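Local coordinates for putative uncharacterized protein (Streptococcus suis, PDB 4XZ7) that probably acts as a transglutaminase that helps the bacterium resist phagocytosis, this chain being an N-terminal part of it that includes the transglutaminase-like domain, at residues M102-S108 and H161-D166; I68-Q74 and I153-I158; R214-K218 and F331-E336; I198-I202 and R273-L278; K182-V186 and L249-F254. One frame throughout, in Å; residues are numbered along the deposited sequence.

Contact 1: M102-S108 and H161-D166; sequences MRELRFS and HGLTVD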
# COMPACT_ATOMS: atom_id res chain seq x y z
N MET B 102 18.21 19.02 -18.17
CA MET B 102 16.91 19.59 -17.81
C MET B 102 16.04 19.95 -19.03
O MET B 102 15.00 20.60 -18.88
CB MET B 102 17.11 20.84 -16.94
CG MET B 102 17.91 20.62 -15.67
SD MET B 102 17.26 19.26 -14.69
CE MET B 102 15.59 19.85 -14.41
N ARG B 103 16.46 19.55 -20.22
CA ARG B 103 15.73 19.94 -21.44
C ARG B 103 14.31 19.38 -21.47
O ARG B 103 13.36 20.05 -21.88
CB ARG B 103 16.49 19.47 -22.69
CG ARG B 103 16.04 20.18 -23.95
CD ARG B 103 16.84 19.74 -25.17
NE ARG B 103 18.27 19.62 -24.88
CZ ARG B 103 19.10 20.65 -24.74
NH1 ARG B 103 20.38 20.44 -24.49
NH2 ARG B 103 18.65 21.90 -24.85
N GLU B 104 14.18 18.15 -21.02
CA GLU B 104 12.91 17.45 -21.05
C GLU B 104 12.68 16.93 -19.64
O GLU B 104 13.62 16.50 -18.98
CB GLU B 104 12.95 16.31 -22.09
CG GLU B 104 11.84 15.26 -22.00
CD GLU B 104 11.82 14.31 -23.21
OE1 GLU B 104 11.47 13.11 -23.06
OE2 GLU B 104 12.15 14.77 -24.33
N LEU B 105 11.44 17.02 -19.17
CA LEU B 105 11.10 16.41 -17.88
C LEU B 105 11.56 14.96 -17.88
O LEU B 105 11.38 14.24 -18.85
CB LEU B 105 9.60 16.47 -17.62
CG LEU B 105 8.88 17.80 -17.44
CD1 LEU B 105 7.49 17.48 -16.93
CD2 LEU B 105 9.61 18.72 -16.47
N ARG B 106 12.15 14.55 -16.76
CA ARG B 106 12.62 13.18 -16.55
C ARG B 106 11.70 12.46 -15.58
O ARG B 106 11.62 12.84 -14.42
CB ARG B 106 14.05 13.21 -16.01
CG ARG B 106 14.61 11.87 -15.62
CD ARG B 106 15.64 11.44 -16.64
NE ARG B 106 16.58 12.50 -16.96
CZ ARG B 106 17.87 12.50 -16.61
NH1 ARG B 106 18.37 11.49 -15.90
NH2 ARG B 106 18.65 13.51 -16.96
N PHE B 107 10.98 11.45 -16.05
CA PHE B 107 9.98 10.79 -15.22
C PHE B 107 10.59 9.63 -14.44
O PHE B 107 11.41 8.88 -14.98
CB PHE B 107 8.80 10.29 -16.08
CG PHE B 107 7.82 11.38 -16.42
CD1 PHE B 107 8.06 12.23 -17.50
CD2 PHE B 107 6.68 11.57 -15.65
CE1 PHE B 107 7.17 13.25 -17.80
CE2 PHE B 107 5.79 12.57 -15.96
CZ PHE B 107 6.04 13.42 -17.03
N SER B 108 10.18 9.49 -13.19
CA SER B 108 10.74 8.51 -12.26
C SER B 108 10.76 7.08 -12.81
O SER B 108 11.76 6.39 -12.71
CB SER B 108 9.95 8.54 -10.94
OG SER B 108 10.56 7.74 -9.95
N HIS B 161 18.77 20.13 -6.79
CA HIS B 161 17.31 20.13 -6.86
C HIS B 161 16.83 18.86 -7.56
O HIS B 161 17.64 18.11 -8.09
CB HIS B 161 16.76 21.40 -7.55
CG HIS B 161 17.16 21.53 -9.00
ND1 HIS B 161 16.75 20.63 -9.97
CD2 HIS B 161 17.89 22.47 -9.65
CE1 HIS B 161 17.24 21.00 -11.15
NE2 HIS B 161 17.94 22.11 -10.98
N GLY B 162 15.53 18.63 -7.54
CA GLY B 162 14.95 17.45 -8.14
C GLY B 162 15.36 17.28 -9.58
O GLY B 162 15.45 18.26 -10.33
N LEU B 163 15.64 16.04 -9.96
CA LEU B 163 15.89 15.70 -11.35
C LEU B 163 14.69 14.96 -11.93
O LEU B 163 14.21 15.31 -12.99
CB LEU B 163 17.15 14.83 -11.49
CG LEU B 163 17.49 14.39 -12.92
CD1 LEU B 163 17.53 15.58 -13.88
CD2 LEU B 163 18.82 13.66 -12.95
N THR B 164 14.19 13.95 -11.21
CA THR B 164 13.01 13.22 -11.69
C THR B 164 11.72 13.87 -11.18
O THR B 164 11.68 14.45 -10.09
CB THR B 164 13.00 11.75 -11.23
OG1 THR B 164 13.07 11.73 -9.81
CG2 THR B 164 14.21 10.98 -11.81
N VAL B 165 10.68 13.76 -11.99
CA VAL B 165 9.36 14.19 -11.59
C VAL B 165 8.50 12.95 -11.37
O VAL B 165 8.75 11.89 -11.97
CB VAL B 165 8.71 15.13 -12.65
CG1 VAL B 165 9.60 16.34 -12.87
CG2 VAL B 165 8.50 14.42 -13.95
N ASP B 166 7.53 13.06 -10.47
CA ASP B 166 6.66 11.94 -10.16
C ASP B 166 5.36 12.52 -9.63
O ASP B 166 5.26 13.74 -9.40
CB ASP B 166 7.30 11.02 -9.11
CG ASP B 166 6.75 9.59 -9.16
OD1 ASP B 166 5.72 9.34 -9.83
OD2 ASP B 166 7.37 8.72 -8.51
O HOH W 1 12.94 16.58 -14.89
O HOH W 2 9.85 9.12 -7.75
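The chain leaves helix 95-101 at M102, turns, and runs as a short, weakly bonded strand at 106-107, parallel to strand 157-167. F107 pairs with V165, their CA atoms 5.0 Å apart. Two backbone hydrogen bonds hold the pair: V165 N gives to R106 O at 2.8 Å, and S108 N gives to V165 O at 3.0 Å. R106 O also meets T164 CA at 3.1 Å, a CA-H...O contact. One step earlier the strands part, and water 1 fills the gap, accepting from R106 N and donating to L163 O. Side chains of F107 and V165 lie on the same face of the sheet. V165 CG2 sits over the F107 ring, 3.8 Å from its centroid, a CH-pi contact. M102 SD packs on L163 CD1 at 3.8 Å and approaches the H161 ring at its edge. L163 CD2 covers one face of the R106 guanidinium, whose NH2 bonds to Q101. L105 and V165 also pack on helix 132-140. Water 2 links S108 OG to D166 OD2. D166 also accepts from the backbone of N185 and V186 of the second subunit, and F107 meets F191 and F376 of that subunit. Few direct bonds, helped by water, thus hold strand 106-107 to strand 157-167, and F107 and D166 serve both this contact and the subunit interface.

Contact 2: I68-Q74 and I153-I158; sequences INGKVTQ and INGMTI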
# COMPACT_ATOMS: atom_id res chain seq x y z
N ILE B 68 36.30 15.71 -2.71
CA ILE B 68 36.36 16.99 -3.40
C ILE B 68 37.75 17.60 -3.32
O ILE B 68 38.24 17.92 -2.23
CB ILE B 68 35.31 17.97 -2.83
CG1 ILE B 68 33.93 17.35 -2.97
CG2 ILE B 68 35.39 19.31 -3.55
CD1 ILE B 68 32.83 18.18 -2.43
N ASN B 69 38.38 17.76 -4.48
CA ASN B 69 39.75 18.27 -4.56
C ASN B 69 40.70 17.45 -3.69
O ASN B 69 41.57 17.99 -3.00
CB ASN B 69 39.82 19.75 -4.17
CG ASN B 69 39.07 20.66 -5.15
OD1 ASN B 69 38.59 20.21 -6.19
ND2 ASN B 69 38.98 21.94 -4.82
N GLY B 70 40.50 16.13 -3.71
CA GLY B 70 41.36 15.22 -2.97
C GLY B 70 40.97 15.05 -1.51
O GLY B 70 41.58 14.25 -0.80
N LYS B 71 39.97 15.78 -1.05
CA LYS B 71 39.61 15.72 0.36
C LYS B 71 38.42 14.82 0.66
O LYS B 71 37.36 14.93 0.04
CB LYS B 71 39.33 17.12 0.89
CG LYS B 71 40.52 18.06 0.79
CD LYS B 71 40.33 19.26 1.69
CE LYS B 71 38.88 19.73 1.68
NZ LYS B 71 38.63 20.74 2.75
N VAL B 72 38.59 13.94 1.64
CA VAL B 72 37.54 13.01 2.03
C VAL B 72 36.54 13.64 3.01
O VAL B 72 35.43 13.14 3.17
CB VAL B 72 38.14 11.71 2.65
CG1 VAL B 72 38.90 10.92 1.58
CG2 VAL B 72 39.06 12.05 3.80
N THR B 73 36.93 14.73 3.66
CA THR B 73 36.03 15.44 4.55
C THR B 73 36.09 16.95 4.38
O THR B 73 37.08 17.48 3.88
CB THR B 73 36.31 15.12 6.04
OG1 THR B 73 37.65 15.52 6.38
CG2 THR B 73 36.13 13.64 6.33
N GLN B 74 35.03 17.61 4.83
CA GLN B 74 34.91 19.06 4.91
C GLN B 74 34.95 19.50 6.37
O GLN B 74 34.21 18.97 7.21
CB GLN B 74 33.60 19.52 4.25
CG GLN B 74 33.46 19.07 2.79
CD GLN B 74 34.50 19.75 1.88
OE1 GLN B 74 34.71 20.96 1.96
NE2 GLN B 74 35.16 18.95 1.03
N ILE B 153 30.41 24.55 1.55
CA ILE B 153 31.50 23.77 2.12
C ILE B 153 32.83 24.53 2.09
O ILE B 153 32.85 25.77 2.10
CB ILE B 153 31.61 22.41 1.44
CG1 ILE B 153 31.93 22.55 -0.04
CG2 ILE B 153 30.29 21.63 1.63
CD1 ILE B 153 32.10 21.19 -0.74
N ASN B 154 33.96 23.82 2.12
CA ASN B 154 35.24 24.51 2.17
C ASN B 154 35.59 25.12 0.82
O ASN B 154 36.07 24.42 -0.07
CB ASN B 154 36.37 23.58 2.62
CG ASN B 154 36.17 23.02 4.04
OD1 ASN B 154 36.64 21.93 4.36
ND2 ASN B 154 35.50 23.79 4.89
N GLY B 155 35.35 26.41 0.67
CA GLY B 155 35.77 27.13 -0.52
C GLY B 155 34.85 27.01 -1.72
O GLY B 155 35.16 27.53 -2.78
N MET B 156 33.70 26.34 -1.56
CA MET B 156 32.74 26.25 -2.64
C MET B 156 31.32 25.95 -2.12
O MET B 156 31.13 25.66 -0.95
CB MET B 156 33.18 25.19 -3.65
CG MET B 156 33.01 23.77 -3.16
SD MET B 156 34.03 22.61 -4.09
CE MET B 156 35.65 23.04 -3.48
N THR B 157 30.34 26.03 -3.03
CA THR B 157 28.94 25.79 -2.71
C THR B 157 28.36 24.76 -3.67
O THR B 157 28.58 24.85 -4.88
CB THR B 157 28.12 27.09 -2.82
OG1 THR B 157 28.70 28.08 -1.95
CG2 THR B 157 26.68 26.86 -2.43
N ILE B 158 27.65 23.78 -3.13
CA ILE B 158 27.03 22.74 -3.95
C ILE B 158 25.53 22.95 -3.95
O ILE B 158 24.92 23.01 -2.89
CB ILE B 158 27.34 21.32 -3.43
CG1 ILE B 158 28.85 21.06 -3.46
CG2 ILE B 158 26.64 20.29 -4.28
CD1 ILE B 158 29.26 19.73 -2.83
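Two turns meet here. I68 to K71 form a type I' beta turn, with I68 N to K71 O and K71 N to I68 O both 3.0 Å. In the partner, the turn between strands 149-152 and 157-167, I153 N gives to M156 O at 2.8 Å. Polar bonds join the turns through N154. Its N gives to Q74 OE1 at 3.0 Å, and its OD1 accepts from K71 NZ at 2.8 Å. N154 OD1 also accepts from the backbone N of N75. Apolar contacts gather around I68. Its CD1 lies 3.5 Å from I153 CD1 and 3.9 Å from I158 CD1, and its CG2 lies 3.6 Å from M156 SD. L83 of strand 79-86 also touches I68. N69 ND2 approaches M156 CE at 3.8 Å, while the N69 amide bonds to N12 and K13. The contact joins the sheet of strand 63-68 to that of strand 157-167. Directed bonds to N154 fix how the turns sit, while I153, M156 and I158 pack around I68 beside them.

Contact 3: R214-K218 and F331-E336; sequences RDKVK and FSTIGE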
# COMPACT_ATOMS: atom_id res chain seq x y z
N ARG B 214 -9.90 -21.82 34.86
CA ARG B 214 -10.77 -20.66 34.77
C ARG B 214 -10.06 -19.38 35.21
O ARG B 214 -10.18 -18.33 34.58
CB ARG B 214 -12.03 -20.88 35.60
CG ARG B 214 -13.15 -19.91 35.30
CD ARG B 214 -14.43 -20.37 35.97
NE ARG B 214 -15.50 -19.40 35.79
CZ ARG B 214 -15.99 -18.62 36.76
NH1 ARG B 214 -15.50 -18.70 38.00
NH2 ARG B 214 -16.97 -17.76 36.49
N ASP B 215 -9.31 -19.48 36.31
CA ASP B 215 -8.63 -18.30 36.82
C ASP B 215 -7.43 -17.93 35.96
O ASP B 215 -7.04 -16.76 35.91
CB ASP B 215 -8.22 -18.51 38.28
CG ASP B 215 -9.38 -18.34 39.24
OD1 ASP B 215 -10.30 -17.55 38.93
OD2 ASP B 215 -9.39 -18.98 40.31
N LYS B 216 -6.86 -18.92 35.28
CA LYS B 216 -5.80 -18.63 34.31
C LYS B 216 -6.36 -17.76 33.21
O LYS B 216 -5.80 -16.69 32.92
CB LYS B 216 -5.21 -19.93 33.74
CG LYS B 216 -4.67 -20.88 34.81
CD LYS B 216 -3.83 -22.01 34.22
CE LYS B 216 -3.58 -23.11 35.24
NZ LYS B 216 -2.82 -24.24 34.63
N VAL B 217 -7.47 -18.21 32.62
CA VAL B 217 -8.16 -17.42 31.59
C VAL B 217 -8.46 -16.01 32.07
O VAL B 217 -8.10 -15.01 31.41
CB VAL B 217 -9.48 -18.09 31.14
CG1 VAL B 217 -10.23 -17.18 30.19
CG2 VAL B 217 -9.22 -19.43 30.47
N LYS B 218 -9.12 -15.93 33.22
CA LYS B 218 -9.53 -14.65 33.81
C LYS B 218 -8.32 -13.72 33.91
O LYS B 218 -8.34 -12.58 33.41
CB LYS B 218 -10.16 -14.89 35.20
CG LYS B 218 -10.95 -13.74 35.78
CD LYS B 218 -11.27 -13.98 37.27
CE LYS B 218 -12.05 -15.27 37.52
NZ LYS B 218 -13.51 -15.15 37.19
N PHE B 331 -21.49 -16.61 38.62
CA PHE B 331 -20.75 -15.36 38.56
C PHE B 331 -19.51 -15.47 37.69
O PHE B 331 -18.71 -16.40 37.85
CB PHE B 331 -20.36 -14.90 39.96
CG PHE B 331 -19.73 -13.53 40.00
CD1 PHE B 331 -20.38 -12.44 39.45
CD2 PHE B 331 -18.50 -13.33 40.61
CE1 PHE B 331 -19.81 -11.18 39.48
CE2 PHE B 331 -17.92 -12.07 40.65
CZ PHE B 331 -18.58 -10.99 40.09
N SER B 332 -19.37 -14.52 36.78
CA SER B 332 -18.16 -14.38 35.98
C SER B 332 -17.80 -12.91 35.89
O SER B 332 -18.68 -12.05 35.83
CB SER B 332 -18.35 -14.97 34.57
OG SER B 332 -17.28 -14.60 33.71
N THR B 333 -16.50 -12.61 35.90
CA THR B 333 -16.04 -11.24 35.75
C THR B 333 -15.36 -11.05 34.40
O THR B 333 -14.71 -10.03 34.18
CB THR B 333 -15.06 -10.81 36.86
OG1 THR B 333 -13.86 -11.60 36.79
CG2 THR B 333 -15.70 -10.96 38.25
N ILE B 334 -15.49 -12.03 33.51
CA ILE B 334 -15.03 -11.87 32.12
C ILE B 334 -16.10 -12.33 31.12
O ILE B 334 -15.79 -12.65 29.96
CB ILE B 334 -13.69 -12.62 31.82
CG1 ILE B 334 -13.87 -14.14 31.88
CG2 ILE B 334 -12.57 -12.14 32.75
CD1 ILE B 334 -13.85 -14.70 33.26
N GLY B 335 -17.35 -12.36 31.57
CA GLY B 335 -18.48 -12.61 30.69
C GLY B 335 -18.52 -13.99 30.04
O GLY B 335 -19.12 -14.16 28.98
N GLU B 336 -17.89 -14.97 30.69
CA GLU B 336 -17.87 -16.36 30.22
C GLU B 336 -19.24 -16.82 29.70
O GLU B 336 -20.25 -16.72 30.41
CB GLU B 336 -17.40 -17.27 31.36
CG GLU B 336 -17.67 -18.76 31.18
CD GLU B 336 -17.09 -19.63 32.31
OE1 GLU B 336 -16.02 -19.29 32.86
OE2 GLU B 336 -17.72 -20.65 32.64
O HOH W 3 -17.70 -17.72 40.21
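R214 makes the main polar link. Its NE gives a hydrogen bond to E336 OE1 at 3.0 Å, which is also a salt bridge. Its NH2 gives to the backbone F331 O at 2.6 Å. Both acceptors lie near the guanidinium plane, at its edge. Water 3 adds a longer path, accepting from R214 NH1 at 3.3 Å and donating to F331 O at 2.9 Å. E336 OE1 is shared with the hydroxyl of Y302 on strand 294-302. The loop is folded around S332, whose OG accepts from I334 N and from E336 N, both at 3.1 Å. The first of these bonds makes an ST turn. Packing follows one helical turn on, where the K218 side chain runs along T333 and I334. Its CG meets I334 CG2 at 3.8 Å, and its CD meets T333 OG1 at 3.6 Å. The contact ties helix 213-227 to the loop before strand 340-343. One arginine thus bridges both ends of segment 331-336 by charge and hydrogen bonding, at a partly solvent-exposed surface.

Contact 4: I198-I202 and R273-L278; sequences IHKLI and RAFNML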
# COMPACT_ATOMS: atom_id res chain seq x y z
N ILE B 198 4.16 -13.02 23.43
CA ILE B 198 2.98 -13.62 24.05
C ILE B 198 3.33 -14.29 25.36
O ILE B 198 2.62 -14.12 26.36
CB ILE B 198 2.33 -14.66 23.12
CG1 ILE B 198 1.81 -13.96 21.86
CG2 ILE B 198 1.21 -15.38 23.82
CD1 ILE B 198 1.41 -14.92 20.80
N HIS B 199 4.44 -15.04 25.36
CA HIS B 199 4.95 -15.67 26.57
C HIS B 199 5.13 -14.63 27.67
O HIS B 199 4.73 -14.85 28.82
CB HIS B 199 6.29 -16.38 26.28
CG HIS B 199 6.60 -17.50 27.22
ND1 HIS B 199 6.85 -17.31 28.56
CD2 HIS B 199 6.73 -18.83 27.01
CE1 HIS B 199 7.10 -18.47 29.14
NE2 HIS B 199 7.04 -19.41 28.21
N LYS B 200 5.72 -13.49 27.32
CA LYS B 200 5.90 -12.42 28.29
C LYS B 200 4.57 -11.87 28.78
O LYS B 200 4.44 -11.53 29.96
CB LYS B 200 6.76 -11.31 27.70
CG LYS B 200 8.25 -11.57 27.83
CD LYS B 200 9.08 -10.59 27.01
CE LYS B 200 10.57 -10.90 27.14
NZ LYS B 200 11.39 -10.02 26.27
N LEU B 201 3.57 -11.76 27.90
CA LEU B 201 2.24 -11.34 28.38
C LEU B 201 1.71 -12.36 29.39
O LEU B 201 1.09 -11.99 30.38
CB LEU B 201 1.24 -11.17 27.23
CG LEU B 201 1.49 -10.04 26.23
CD1 LEU B 201 0.47 -10.09 25.10
CD2 LEU B 201 1.44 -8.69 26.94
N ILE B 202 1.98 -13.64 29.14
CA ILE B 202 1.51 -14.71 30.01
C ILE B 202 2.17 -14.61 31.38
O ILE B 202 1.50 -14.73 32.41
CB ILE B 202 1.80 -16.11 29.41
CG1 ILE B 202 0.92 -16.34 28.19
CG2 ILE B 202 1.55 -17.19 30.44
CD1 ILE B 202 1.09 -17.70 27.57
N ARG B 273 -3.84 -17.95 20.98
CA ARG B 273 -2.46 -18.43 20.96
C ARG B 273 -1.97 -18.68 22.39
O ARG B 273 -1.48 -19.76 22.70
CB ARG B 273 -1.53 -17.45 20.25
CG ARG B 273 -0.12 -17.96 20.05
CD ARG B 273 -0.05 -19.02 18.95
NE ARG B 273 1.33 -19.45 18.71
CZ ARG B 273 1.65 -20.57 18.07
NH1 ARG B 273 0.70 -21.35 17.59
NH2 ARG B 273 2.92 -20.90 17.91
N ALA B 274 -2.14 -17.68 23.26
CA ALA B 274 -1.75 -17.79 24.67
C ALA B 274 -2.40 -18.97 25.41
O ALA B 274 -1.76 -19.64 26.21
CB ALA B 274 -2.07 -16.51 25.38
N PHE B 275 -3.68 -19.22 25.15
CA PHE B 275 -4.41 -20.29 25.83
C PHE B 275 -3.93 -21.66 25.38
O PHE B 275 -3.91 -22.61 26.17
CB PHE B 275 -5.91 -20.15 25.58
CG PHE B 275 -6.53 -18.95 26.25
CD1 PHE B 275 -5.96 -18.41 27.39
CD2 PHE B 275 -7.67 -18.36 25.73
CE1 PHE B 275 -6.53 -17.31 28.02
CE2 PHE B 275 -8.24 -17.25 26.34
CZ PHE B 275 -7.67 -16.72 27.49
N ASN B 276 -3.58 -21.78 24.10
CA ASN B 276 -3.05 -23.04 23.60
C ASN B 276 -1.70 -23.30 24.26
O ASN B 276 -1.42 -24.43 24.65
CB ASN B 276 -2.94 -23.03 22.07
CG ASN B 276 -4.27 -23.28 21.39
OD1 ASN B 276 -5.09 -24.05 21.88
ND2 ASN B 276 -4.50 -22.61 20.26
N MET B 277 -0.88 -22.27 24.40
CA MET B 277 0.37 -22.41 25.14
C MET B 277 0.12 -22.91 26.57
O MET B 277 0.87 -23.73 27.08
CB MET B 277 1.12 -21.08 25.18
CG MET B 277 1.77 -20.69 23.85
SD MET B 277 2.54 -19.06 23.89
CE MET B 277 3.73 -19.26 25.20
N LEU B 278 -0.95 -22.41 27.19
CA LEU B 278 -1.26 -22.73 28.58
C LEU B 278 -1.97 -24.07 28.74
O LEU B 278 -2.41 -24.41 29.83
CB LEU B 278 -2.11 -21.62 29.19
CG LEU B 278 -1.45 -20.26 29.42
CD1 LEU B 278 -2.49 -19.17 29.68
CD2 LEU B 278 -0.46 -20.36 30.58
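Helices 188-205 and 264-277 cross steeply here. The axes of the short segments 198-202 and 273-277 come within 10.0 Å and cross at -71°. The small side chain of A274 leaves a hollow on the second helix. I198 and I202, one turn apart on the first, both reach it. I198 CG2 lies 3.8 Å from A274 CB, and I202 CD1 lies 4.0 Å from A274 CB and 3.7 Å from A274 O. M277, on the same helix as A274, projects into the space between I198, H199 and I202. Its SD lies 3.9 Å from I198 CG2, and its CE lies 3.9 Å from I202 CD1 and 3.5 Å from H199 CD2. It thus reaches all three side chains of the first helix that touch its partner. At one end of the patch, I198 CD1 rests on R273 CG at 3.5 Å. The charged end of R273 forms a salt bridge with D195 and bonds to the carbonyls of L374 and F376. At the other end, I202 CG2 meets L278 CD2 at 3.8 Å, just where the second helix ends. No hydrogen bond joins the two segments, but the D195 salt bridge links the same helices. F220 of helix 213-227 also covers A274, and L382 borders H199 and I202. This is interlocking apolar packing of two steeply crossed helices, within the helical part of the transglutaminase-like fold, a papain-like fold of the CA clan.

Contact 5: K182-V186 and L249-F254; sequences KNINV and LGSDLF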
# COMPACT_ATOMS: atom_id res chain seq x y z
N LYS B 182 5.05 -4.30 6.17
CA LYS B 182 5.87 -4.56 7.37
C LYS B 182 5.38 -5.77 8.19
O LYS B 182 6.15 -6.37 8.94
CB LYS B 182 5.91 -3.30 8.24
CG LYS B 182 4.57 -2.90 8.84
CD LYS B 182 4.66 -1.57 9.61
CE LYS B 182 3.41 -1.34 10.48
NZ LYS B 182 3.41 -0.02 11.16
N ASN B 183 4.12 -6.15 8.01
CA ASN B 183 3.56 -7.29 8.74
C ASN B 183 3.26 -8.52 7.89
O ASN B 183 2.66 -9.49 8.37
CB ASN B 183 2.28 -6.86 9.46
CG ASN B 183 2.56 -5.96 10.66
OD1 ASN B 183 3.72 -5.63 10.95
ND2 ASN B 183 1.50 -5.54 11.35
N ILE B 184 3.65 -8.49 6.62
CA ILE B 184 3.48 -9.68 5.80
C ILE B 184 4.84 -10.20 5.33
O ILE B 184 5.87 -9.62 5.68
CB ILE B 184 2.58 -9.43 4.58
CG1 ILE B 184 3.10 -8.27 3.72
CG2 ILE B 184 1.16 -9.19 5.04
CD1 ILE B 184 2.28 -8.05 2.42
N ASN B 185 4.83 -11.27 4.55
CA ASN B 185 6.06 -12.03 4.29
C ASN B 185 6.73 -12.32 5.62
O ASN B 185 7.93 -12.17 5.77
CB ASN B 185 7.01 -11.25 3.37
CG ASN B 185 6.29 -10.67 2.17
OD1 ASN B 185 5.63 -11.38 1.42
ND2 ASN B 185 6.39 -9.36 2.00
N VAL B 186 5.93 -12.70 6.61
CA VAL B 186 6.44 -12.97 7.94
C VAL B 186 7.50 -14.09 7.92
O VAL B 186 7.31 -15.11 7.26
CB VAL B 186 5.31 -13.34 8.90
CG1 VAL B 186 5.88 -13.84 10.24
CG2 VAL B 186 4.37 -12.16 9.10
N LEU B 249 -4.18 -3.76 10.82
CA LEU B 249 -3.13 -3.52 11.82
C LEU B 249 -3.62 -3.76 13.26
O LEU B 249 -2.81 -4.02 14.17
CB LEU B 249 -2.60 -2.10 11.72
CG LEU B 249 -1.84 -1.76 10.44
CD1 LEU B 249 -1.63 -0.24 10.40
CD2 LEU B 249 -0.52 -2.49 10.47
N GLY B 250 -4.93 -3.66 13.47
CA GLY B 250 -5.47 -3.93 14.79
C GLY B 250 -5.96 -5.36 14.97
O GLY B 250 -6.33 -5.76 16.09
N SER B 251 -5.99 -6.11 13.86
CA SER B 251 -6.57 -7.46 13.87
C SER B 251 -5.58 -8.61 13.73
O SER B 251 -5.91 -9.76 14.06
CB SER B 251 -7.60 -7.58 12.74
OG SER B 251 -8.66 -6.65 12.90
N ASP B 252 -4.37 -8.33 13.22
CA ASP B 252 -3.43 -9.42 12.96
C ASP B 252 -2.61 -9.78 14.19
O ASP B 252 -2.73 -9.17 15.25
CB ASP B 252 -2.51 -9.11 11.76
CG ASP B 252 -1.47 -8.02 12.03
OD1 ASP B 252 -1.14 -7.71 13.19
OD2 ASP B 252 -0.94 -7.48 11.03
N LEU B 253 -1.73 -10.76 14.01
CA LEU B 253 -1.05 -11.40 15.12
C LEU B 253 -0.09 -10.47 15.85
O LEU B 253 0.41 -10.83 16.92
CB LEU B 253 -0.31 -12.64 14.66
CG LEU B 253 0.92 -12.55 13.75
CD1 LEU B 253 1.61 -13.94 13.71
CD2 LEU B 253 0.57 -12.12 12.34
N PHE B 254 0.17 -9.30 15.29
CA PHE B 254 1.13 -8.36 15.88
C PHE B 254 0.47 -7.23 16.65
O PHE B 254 1.14 -6.41 17.27
CB PHE B 254 2.02 -7.78 14.80
CG PHE B 254 2.76 -8.82 14.01
CD1 PHE B 254 3.65 -9.69 14.64
CD2 PHE B 254 2.59 -8.92 12.65
CE1 PHE B 254 4.34 -10.64 13.91
CE2 PHE B 254 3.28 -9.87 11.92
CZ PHE B 254 4.15 -10.73 12.55
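The N183 side chain overlaps the F254 ring obliquely, with N183 CG 3.6 Å from F254 CD2. The same amide gives a hydrogen bond from ND2 to D252 OD2 at 3.1 Å and touches L249 CD2 through ND2 at 3.8 Å. Its OD1 accepts from R190, which also makes a cation-pi contact with F254. D252 uses its other oxygen within the turn: OD1 accepts from F254 N at 2.9 Å, a capping bond before helix 255-259. V186 CG2 meets the edge of the F254 ring at CZ, 3.7 Å away. Further out, K182 CE lies 4.1 Å from L249 CD2, while K182 NZ bonds to N179. The second subunit also reaches this contact. Its Y173 and N167 bond to D252 OD2, and its D166 accepts from the backbone of N185 and V186. The contact joins the loop between helices 170-181 and 188-205 to the turn after helix 245-251. N183 and D252 thus form a buried polar network, backed by an aromatic ring, that continues into the dimer interface.

How the contacts relate
From the N terminus, contact 2 opens first, at 68-74. Contact 1 opens at 102-108, before contact 2 closes at 153-158, and closes at 161-166. These two loops cross. They share strand 157-167, and contact 2 ties the two N-terminal sheets together. Contacts 5, 4 and 3 then open in that order and close in the same order, so each crosses the others. Contact 5 joins a loop to the turn after helix 245-251, contact 4 packs helix 188-205 on helix 264-277, and contact 3 ties helix 213-227 to the loop before strand 340-343. Contacts 3 and 4 touch through V217 and F275. Contacts 1 and 5 are about 36 Å apart between centres in one chain, yet D166 pairs with N185 and V186 of the second subunit.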